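Local atomic coordinates of beta-N-acetylhexosaminidase (Arthrobacter aurescens, PDB entry 3RCN), a protein that probably catalyses hydrolysis of terminal non-reducing N-acetyl-D-hexosamine residues in N-acetyl-beta-D-hexosaminides. Residues Pro12-Phe17 / Val132-Arg137; Ala6-Ile11 / Leu495-Gly500. All blocks are in the same frame, centred on the assembly; numbering follows the deposited sequence.

Overall arrangement
The chain enters through a loop, and residues 6-11 lie against helix 491-508 near the far end of the sequence. This is interaction 2, which closes a loop of nearly the whole chain. Residues 12-17 follow directly and lead into strand 16-26, an outermost strand of the six-stranded sheet. Interaction 1 pairs them with residues 132-137, at the end of strand 125-134, where the chain leaves for the barrel strand 140-146. Interaction 1 is thus nested inside interaction 2. Their centres lie about 14 Å apart, and they touch where Phe17 and Pro14 meet His8. Interaction 1 closes the edge of the N-terminal domain's sheet, with Trp483 beside it; interaction 2 ties the chain's start to helix 491-508.

Interaction 1. Residues Pro12-Phe17 / Val132-Arg137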
ATOM      1  N   PRO A  12     -15.972  16.202   5.407  1.00 38.80           N
ATOM      2  CA  PRO A  12     -16.781  16.913   6.417  1.00 36.96           C
ATOM      3  C   PRO A  12     -17.658  17.997   5.783  1.00 37.34           C
ATOM      4  O   PRO A  12     -17.233  18.640   4.836  1.00 38.92           O
ATOM      5  CB  PRO A  12     -15.727  17.613   7.292  1.00 29.94           C
ATOM      6  CG  PRO A  12     -14.408  16.997   6.919  1.00 32.64           C
ATOM      7  CD  PRO A  12     -14.539  16.522   5.516  1.00 37.62           C
ATOM      8  N   ALA A  13     -18.854  18.215   6.315  1.00 40.77           N
ATOM      9  CA  ALA A  13     -19.730  19.277   5.819  1.00 41.87           C
ATOM     10  C   ALA A  13     -19.089  20.644   6.014  1.00 44.67           C
ATOM     11  O   ALA A  13     -18.635  20.957   7.107  1.00 47.61           O
ATOM     12  CB  ALA A  13     -21.070  19.228   6.540  1.00 42.58           C
ATOM     13  N   PRO A  14     -19.066  21.473   4.957  1.00 43.32           N
ATOM     14  CA  PRO A  14     -18.499  22.829   5.008  1.00 41.09           C
ATOM     15  C   PRO A  14     -19.365  23.740   5.869  1.00 45.13           C
ATOM     16  O   PRO A  14     -20.505  23.398   6.170  1.00 50.28           O
ATOM     17  CB  PRO A  14     -18.558  23.302   3.550  1.00 43.08           C
ATOM     18  CG  PRO A  14     -19.012  22.126   2.749  1.00 41.95           C
ATOM     19  CD  PRO A  14     -19.725  21.208   3.671  1.00 40.56           C
ATOM     20  N   TRP A  15     -18.838  24.889   6.269  1.00 51.00           N
ATOM     21  CA  TRP A  15     -19.601  25.771   7.144  1.00 50.07           C
ATOM     22  C   TRP A  15     -20.784  26.447   6.453  1.00 52.50           C
ATOM     23  O   TRP A  15     -21.874  26.498   7.021  1.00 54.73           O
ATOM     24  CB  TRP A  15     -18.689  26.759   7.868  1.00 47.77           C
ATOM     25  CG  TRP A  15     -18.053  26.133   9.071  1.00 50.78           C
ATOM     26  CD1 TRP A  15     -17.225  25.043   9.087  1.00 51.43           C
ATOM     27  CD2 TRP A  15     -18.199  26.544  10.436  1.00 45.15           C
ATOM     28  NE1 TRP A  15     -16.845  24.758  10.378  1.00 51.79           N
ATOM     29  CE2 TRP A  15     -17.426  25.665  11.223  1.00 43.81           C
ATOM     30  CE3 TRP A  15     -18.902  27.573  11.067  1.00 48.30           C
ATOM     31  CZ2 TRP A  15     -17.341  25.781  12.605  1.00 42.84           C
ATOM     32  CZ3 TRP A  15     -18.813  27.690  12.445  1.00 41.55           C
ATOM     33  CH2 TRP A  15     -18.040  26.799  13.198  1.00 42.31           C
ATOM     34  N   SER A  16     -20.583  26.953   5.238  1.00 52.49           N
ATOM     35  CA  SER A  16     -21.710  27.433   4.423  1.00 59.62           C
ATOM     36  C   SER A  16     -21.663  26.929   2.977  1.00 53.69           C
ATOM     37  O   SER A  16     -20.603  26.880   2.352  1.00 47.01           O
ATOM     38  CB  SER A  16     -21.819  28.962   4.458  1.00 66.70           C
ATOM     39  OG  SER A  16     -20.779  29.571   3.714  1.00 69.82           O
ATOM     40  N   PHE A  17     -22.822  26.546   2.454  1.00 60.42           N
ATOM     41  CA  PHE A  17     -22.910  25.982   1.105  1.00 56.57           C
ATOM     42  C   PHE A  17     -24.150  26.477   0.366  1.00 60.15           C
ATOM     43  O   PHE A  17     -25.252  26.443   0.906  1.00 61.42           O
ATOM     44  CB  PHE A  17     -22.924  24.454   1.189  1.00 49.29           C
ATOM     45  CG  PHE A  17     -23.128  23.764  -0.135  1.00 49.97           C
ATOM     46  CD1 PHE A  17     -24.410  23.481  -0.600  1.00 56.01           C
ATOM     47  CD2 PHE A  17     -22.045  23.372  -0.908  1.00 47.63           C
ATOM     48  CE1 PHE A  17     -24.609  22.824  -1.824  1.00 49.43           C
ATOM     49  CE2 PHE A  17     -22.237  22.728  -2.131  1.00 50.84           C
ATOM     50  CZ  PHE A  17     -23.524  22.455  -2.587  1.00 45.64           C
ATOM     51  N   VAL A 132     -18.945  27.930  -1.813  1.00 58.17           N
ATOM     52  CA  VAL A 132     -18.656  27.356  -0.503  1.00 49.07           C
ATOM     53  C   VAL A 132     -17.739  28.257   0.317  1.00 43.47           C
ATOM     54  O   VAL A 132     -16.767  28.801  -0.198  1.00 48.14           O
ATOM     55  CB  VAL A 132     -17.990  25.977  -0.622  1.00 42.03           C
ATOM     56  CG1 VAL A 132     -17.851  25.331   0.758  1.00 43.22           C
ATOM     57  CG2 VAL A 132     -18.767  25.090  -1.560  1.00 37.04           C
ATOM     58  N   GLU A 133     -18.053  28.403   1.597  1.00 41.24           N
ATOM     59  CA  GLU A 133     -17.169  29.097   2.530  1.00 49.03           C
ATOM     60  C   GLU A 133     -16.899  28.202   3.728  1.00 48.06           C
ATOM     61  O   GLU A 133     -17.833  27.707   4.365  1.00 42.53           O
ATOM     62  CB  GLU A 133     -17.770  30.431   2.968  1.00 61.13           C
ATOM     63  CG  GLU A 133     -17.706  31.502   1.894  1.00 77.02           C
ATOM     64  CD  GLU A 133     -18.499  32.744   2.247  1.00 89.13           C
ATOM     65  OE1 GLU A 133     -18.746  32.968   3.454  1.00 94.91           O
ATOM     66  OE2 GLU A 133     -18.878  33.491   1.314  1.00 90.47           O
ATOM     67  N   ASP A 134     -15.619  27.998   4.034  1.00 47.61           N
ATOM     68  CA  ASP A 134     -15.234  26.933   4.945  1.00 39.28           C
ATOM     69  C   ASP A 134     -14.029  27.264   5.827  1.00 44.23           C
ATOM     70  O   ASP A 134     -13.067  27.886   5.373  1.00 45.81           O
ATOM     71  CB  ASP A 134     -14.930  25.677   4.129  1.00 39.37           C
ATOM     72  CG  ASP A 134     -15.328  24.409   4.846  1.00 43.55           C
ATOM     73  OD1 ASP A 134     -15.755  24.497   6.016  1.00 45.23           O
ATOM     74  OD2 ASP A 134     -15.211  23.326   4.240  1.00 37.62           O
ATOM     75  N   LYS A 135     -14.100  26.847   7.091  1.00 41.03           N
ATOM     76  CA  LYS A 135     -12.981  26.912   8.025  1.00 42.82           C
ATOM     77  C   LYS A 135     -13.053  25.735   9.003  1.00 43.29           C
ATOM     78  O   LYS A 135     -14.109  25.130   9.160  1.00 45.49           O
ATOM     79  CB  LYS A 135     -12.960  28.252   8.772  1.00 48.73           C
ATOM     80  CG  LYS A 135     -13.776  28.287  10.060  1.00 55.45           C
ATOM     81  CD  LYS A 135     -15.275  28.375   9.810  1.00 60.10           C
ATOM     82  CE  LYS A 135     -15.842  29.675  10.371  1.00 64.42           C
ATOM     83  NZ  LYS A 135     -15.412  29.915  11.790  1.00 62.22           N
ATOM     84  N   PRO A 136     -11.921  25.371   9.623  1.00 37.49           N
ATOM     85  CA  PRO A 136     -11.954  24.352  10.681  1.00 36.09           C
ATOM     86  C   PRO A 136     -12.527  24.861  12.014  1.00 38.57           C
ATOM     87  O   PRO A 136     -12.237  25.985  12.416  1.00 41.68           O
ATOM     88  CB  PRO A 136     -10.476  23.979  10.854  1.00 33.90           C
ATOM     89  CG  PRO A 136      -9.733  25.195  10.454  1.00 33.11           C
ATOM     90  CD  PRO A 136     -10.555  25.855   9.360  1.00 39.14           C
ATOM     91  N   ARG A 137     -13.310  24.022  12.690  1.00 38.62           N
ATOM     92  CA  ARG A 137     -13.785  24.304  14.035  1.00 40.13           C
ATOM     93  C   ARG A 137     -12.636  24.178  15.016  1.00 40.37           C
ATOM     94  O   ARG A 137     -12.407  25.080  15.807  1.00 39.50           O
ATOM     95  CB  ARG A 137     -14.899  23.344  14.436  1.00 43.08           C
ATOM     96  CG  ARG A 137     -15.262  23.411  15.906  1.00 42.82           C
ATOM     97  CD  ARG A 137     -16.314  22.369  16.259  1.00 48.53           C
ATOM     98  NE  ARG A 137     -16.793  22.538  17.628  1.00 55.66           N
ATOM     99  CZ  ARG A 137     -17.426  21.603  18.334  1.00 53.99           C
ATOM    100  NH1 ARG A 137     -17.665  20.406  17.809  1.00 54.42           N
ATOM    101  NH2 ARG A 137     -17.816  21.864  19.573  1.00 46.96           N
TER
HETATM  102  O   HOH W   1     -15.157  20.388   4.294  1.00 44.06           O
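Ser16 and Glu133 form an antiparallel hydrogen-bonded pair. Ser16 N donates to Glu133 O at 3.0 Å. Glu133 N returns a bond to Ser16 O at 3.1 Å. The next pair, Phe17 with Val132, is non-hydrogen-bonded, and Val132 is joined by backbone bonds to Leu82 instead.

Beyond the Ser16-Glu133 pair a side chain supplies the next bond: Trp15 N donates to Asp134 OD1 at 3.1 Å, from above the carboxylate plane. OD1 also accepts from the indole NE1 of Trp483. Asp134 OD2 takes a water that bridges to Pro12 O, and has a weak bond with Tyr80 OH. Both carboxylate oxygens are therefore satisfied in this buried place.

The indole of Trp15 spans the chain beyond. Its NE1 comes close to Lys135 O, but the angle is poor; its hydrogen bond goes to Trp483 O. Lys135 CG sits between the backbone N and the carbonyl carbon (chi1 89°), and the chain bends again beyond it. Lys135 CD comes to lie over one indole face, 3.6 Å from the centroid of the five-membered ring of Trp15. Lys135 NZ sits over the six-membered ring of Trp15, 4.2 Å from its centroid, in a cation-pi contact. Arg137 CB meets the ring edge at CZ2. Val132 CG1 packs on Pro14 CB at 3.5 Å, and Val132 CG2 meets Phe17 CD2.

Asp134 OD1 thus serves both Trp15 N and the indole of Trp483, and Trp15 NE1 bonds Trp483 O. The chemistry implies that the edge of the N-terminal domain's sheet is bonded to helix 474-483.

Interaction 2. Residues Ala6-Ile11 / Leu495-Gly500; sequences AFHQLI and LTRLTG
Arg497 reaches from its helix across the backbone of His8, Gln9 and Leu10. CG lies anti to its carbonyl carbon (chi1 -69°), and the chain bends at chi3. The methylenes run close to the loop: Arg497 CD is 3.4 Å from His8 O, and Arg497 CG is 3.9 Å from Gln9 CA. At the tip, Arg497 NH1 meets Leu10 O at 2.6 Å. This carbonyl oxygen lies at the guanidinium edge, near its plane, but the bond is weak, its N-H poorly aligned. The stronger partners of the group are acidic: Arg497 NH2 makes a salt bridge to Glu480 and NE one to Glu493.

The His8 ring stands steeply to the guanidinium, 72° apart, with His8 NE2 3.9 Å from Arg497 NH1. The side chains of Gln9 and Arg497 run alongside each other with opposite sense. The Gln9 amide is tilted less, by 43°. The Gln9 chain is extended beyond CG, and its NE2 lies 3.8 Å from Gly500 CA. Ile11 lies aslant, its CG1 3.7 Å from Arg497 NH1. Ile11 CD1 goes on to the helix, 4.0 Å from Leu498 CA. An alanine in place of Arg497 would probably leave Glu480 and Glu493 without their positive mate and open a gap beside His8 and Gln9.

The contact joins the loop before strand 16-26 to helix 491-508. Further along that helix, Arg505 bonds Gln9 O and His502 touches Ile11. Helix 428-432 packs on Arg497 through Tyr432 and on Leu498 through Leu428, while Glu480 links the arginine to helix 474-483.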
ATOM      1  N   ALA A   6     -29.647  23.823  -0.824  1.00105.16           N
ATOM      2  CA  ALA A   6     -28.913  23.465   0.391  1.00100.68           C
ATOM      3  C   ALA A   6     -28.334  22.042   0.362  1.00 97.60           C
ATOM      4  O   ALA A   6     -27.729  21.592   1.344  1.00 96.38           O
ATOM      5  CB  ALA A   6     -29.790  23.657   1.624  1.00 98.06           C
ATOM      6  N   PHE A   7     -28.531  21.336  -0.751  1.00 89.82           N
ATOM      7  CA  PHE A   7     -28.149  19.933  -0.824  1.00 82.16           C
ATOM      8  C   PHE A   7     -26.735  19.679  -1.341  1.00 69.13           C
ATOM      9  O   PHE A   7     -26.375  20.083  -2.447  1.00 74.56           O
ATOM     10  CB  PHE A   7     -29.151  19.136  -1.655  1.00 92.67           C
ATOM     11  CG  PHE A   7     -28.874  17.663  -1.665  1.00102.24           C
ATOM     12  CD1 PHE A   7     -29.333  16.854  -0.637  1.00106.14           C
ATOM     13  CD2 PHE A   7     -28.133  17.088  -2.687  1.00103.38           C
ATOM     14  CE1 PHE A   7     -29.071  15.498  -0.633  1.00106.45           C
ATOM     15  CE2 PHE A   7     -27.868  15.732  -2.691  1.00103.65           C
ATOM     16  CZ  PHE A   7     -28.338  14.935  -1.662  1.00105.40           C
ATOM     17  N   HIS A   8     -25.948  18.987  -0.526  1.00 55.13           N
ATOM     18  CA  HIS A   8     -24.608  18.555  -0.895  1.00 48.78           C
ATOM     19  C   HIS A   8     -24.332  17.275  -0.141  1.00 44.25           C
ATOM     20  O   HIS A   8     -24.943  17.018   0.893  1.00 44.22           O
ATOM     21  CB  HIS A   8     -23.562  19.590  -0.498  1.00 50.62           C
ATOM     22  CG  HIS A   8     -23.214  19.552   0.955  1.00 50.45           C
ATOM     23  ND1 HIS A   8     -23.642  20.507   1.847  1.00 47.10           N
ATOM     24  CD2 HIS A   8     -22.503  18.651   1.677  1.00 46.02           C
ATOM     25  CE1 HIS A   8     -23.198  20.208   3.057  1.00 48.93           C
ATOM     26  NE2 HIS A   8     -22.511  19.081   2.979  1.00 45.09           N
ATOM     27  N   GLN A   9     -23.491  16.429  -0.715  1.00 46.07           N
ATOM     28  CA  GLN A   9     -22.985  15.237  -0.035  1.00 48.51           C
ATOM     29  C   GLN A   9     -21.582  15.237   0.595  1.00 55.42           C
ATOM     30  O   GLN A   9     -21.064  14.179   0.942  1.00 56.77           O
ATOM     31  CB  GLN A   9     -23.368  13.965  -0.768  1.00 45.43           C
ATOM     32  CG  GLN A   9     -24.886  13.882  -0.839  1.00 43.76           C
ATOM     33  CD  GLN A   9     -25.390  12.657  -1.546  1.00 45.42           C
ATOM     34  OE1 GLN A   9     -24.960  12.334  -2.663  1.00 45.78           O
ATOM     35  NE2 GLN A   9     -26.316  11.961  -0.904  1.00 45.16           N
ATOM     36  N   LEU A  10     -20.938  16.405   0.610  1.00 53.53           N
ATOM     37  CA  LEU A  10     -19.597  16.594   1.188  1.00 39.71           C
ATOM     38  C   LEU A  10     -19.411  16.144   2.637  1.00 39.21           C
ATOM     39  O   LEU A  10     -20.220  16.471   3.507  1.00 40.99           O
ATOM     40  CB  LEU A  10     -19.229  18.070   1.114  1.00 30.65           C
ATOM     41  CG  LEU A  10     -19.414  18.699  -0.261  1.00 31.34           C
ATOM     42  CD1 LEU A  10     -19.326  20.182  -0.135  1.00 28.82           C
ATOM     43  CD2 LEU A  10     -18.355  18.172  -1.223  1.00 27.57           C
ATOM     44  N   ILE A  11     -18.336  15.406   2.900  1.00 39.47           N
ATOM     45  CA  ILE A  11     -17.898  15.193   4.273  1.00 37.03           C
ATOM     46  C   ILE A  11     -16.404  15.483   4.357  1.00 40.61           C
ATOM     47  O   ILE A  11     -15.635  15.003   3.524  1.00 41.85           O
ATOM     48  CB  ILE A  11     -18.104  13.718   4.672  1.00 34.09           C
ATOM     49  CG1 ILE A  11     -19.585  13.395   4.837  1.00 35.40           C
ATOM     50  CG2 ILE A  11     -17.360  13.378   5.936  1.00 34.86           C
ATOM     51  CD1 ILE A  11     -19.848  11.931   5.052  1.00 30.07           C
ATOM     52  N   LEU A 495     -25.922  10.262   7.823  1.00 53.64           N
ATOM     53  CA  LEU A 495     -25.954   8.920   7.239  1.00 57.19           C
ATOM     54  C   LEU A 495     -26.206   8.944   5.747  1.00 52.50           C
ATOM     55  O   LEU A 495     -25.554   8.234   4.982  1.00 56.34           O
ATOM     56  CB  LEU A 495     -27.042   8.076   7.890  1.00 63.65           C
ATOM     57  CG  LEU A 495     -26.613   7.254   9.091  1.00 68.05           C
ATOM     58  CD1 LEU A 495     -27.698   6.242   9.408  1.00 65.99           C
ATOM     59  CD2 LEU A 495     -25.296   6.565   8.785  1.00 70.29           C
ATOM     60  N   THR A 496     -27.179   9.754   5.350  1.00 48.21           N
ATOM     61  CA  THR A 496     -27.560   9.874   3.954  1.00 44.73           C
ATOM     62  C   THR A 496     -26.396  10.395   3.117  1.00 39.34           C
ATOM     63  O   THR A 496     -26.218   9.991   1.977  1.00 40.86           O
ATOM     64  CB  THR A 496     -28.813  10.770   3.779  1.00 51.49           C
ATOM     65  OG1 THR A 496     -28.454  12.152   3.916  1.00 52.24           O
ATOM     66  CG2 THR A 496     -29.868  10.417   4.826  1.00 50.14           C
ATOM     67  N   ARG A 497     -25.590  11.286   3.674  1.00 38.47           N
ATOM     68  CA  ARG A 497     -24.388  11.697   2.961  1.00 39.54           C
ATOM     69  C   ARG A 497     -23.331  10.579   2.938  1.00 42.96           C
ATOM     70  O   ARG A 497     -22.657  10.366   1.921  1.00 45.31           O
ATOM     71  CB  ARG A 497     -23.830  12.993   3.537  1.00 36.35           C
ATOM     72  CG  ARG A 497     -24.723  14.176   3.239  1.00 40.26           C
ATOM     73  CD  ARG A 497     -24.132  15.469   3.760  1.00 44.40           C
ATOM     74  NE  ARG A 497     -24.196  15.549   5.214  1.00 46.47           N
ATOM     75  CZ  ARG A 497     -23.167  15.867   5.991  1.00 48.43           C
ATOM     76  NH1 ARG A 497     -21.988  16.136   5.439  1.00 48.62           N
ATOM     77  NH2 ARG A 497     -23.316  15.918   7.313  1.00 40.84           N
ATOM     78  N   LEU A 498     -23.210   9.858   4.052  1.00 40.47           N
ATOM     79  CA  LEU A 498     -22.222   8.792   4.181  1.00 40.40           C
ATOM     80  C   LEU A 498     -22.493   7.694   3.165  1.00 41.06           C
ATOM     81  O   LEU A 498     -21.649   7.377   2.320  1.00 39.80           O
ATOM     82  CB  LEU A 498     -22.245   8.211   5.599  1.00 39.84           C
ATOM     83  CG  LEU A 498     -21.195   7.141   5.889  1.00 41.05           C
ATOM     84  CD1 LEU A 498     -19.812   7.758   5.935  1.00 35.88           C
ATOM     85  CD2 LEU A 498     -21.493   6.433   7.187  1.00 48.37           C
ATOM     86  N   THR A 499     -23.696   7.139   3.238  1.00 44.69           N
ATOM     87  CA  THR A 499     -24.102   6.064   2.346  1.00 47.86           C
ATOM     88  C   THR A 499     -24.299   6.563   0.915  1.00 50.04           C
ATOM     89  O   THR A 499     -23.927   5.884  -0.037  1.00 50.90           O
ATOM     90  CB  THR A 499     -25.393   5.421   2.840  1.00 49.10           C
ATOM     91  OG1 THR A 499     -26.443   6.389   2.786  1.00 59.01           O
ATOM     92  CG2 THR A 499     -25.228   4.960   4.279  1.00 37.84           C
ATOM     93  N   GLY A 500     -24.865   7.759   0.772  1.00 52.10           N
ATOM     94  CA  GLY A 500     -25.119   8.352  -0.530  1.00 49.25           C
ATOM     95  C   GLY A 500     -23.885   8.601  -1.382  1.00 56.26           C
ATOM     96  O   GLY A 500     -23.892   8.304  -2.572  1.00 60.87           O
TER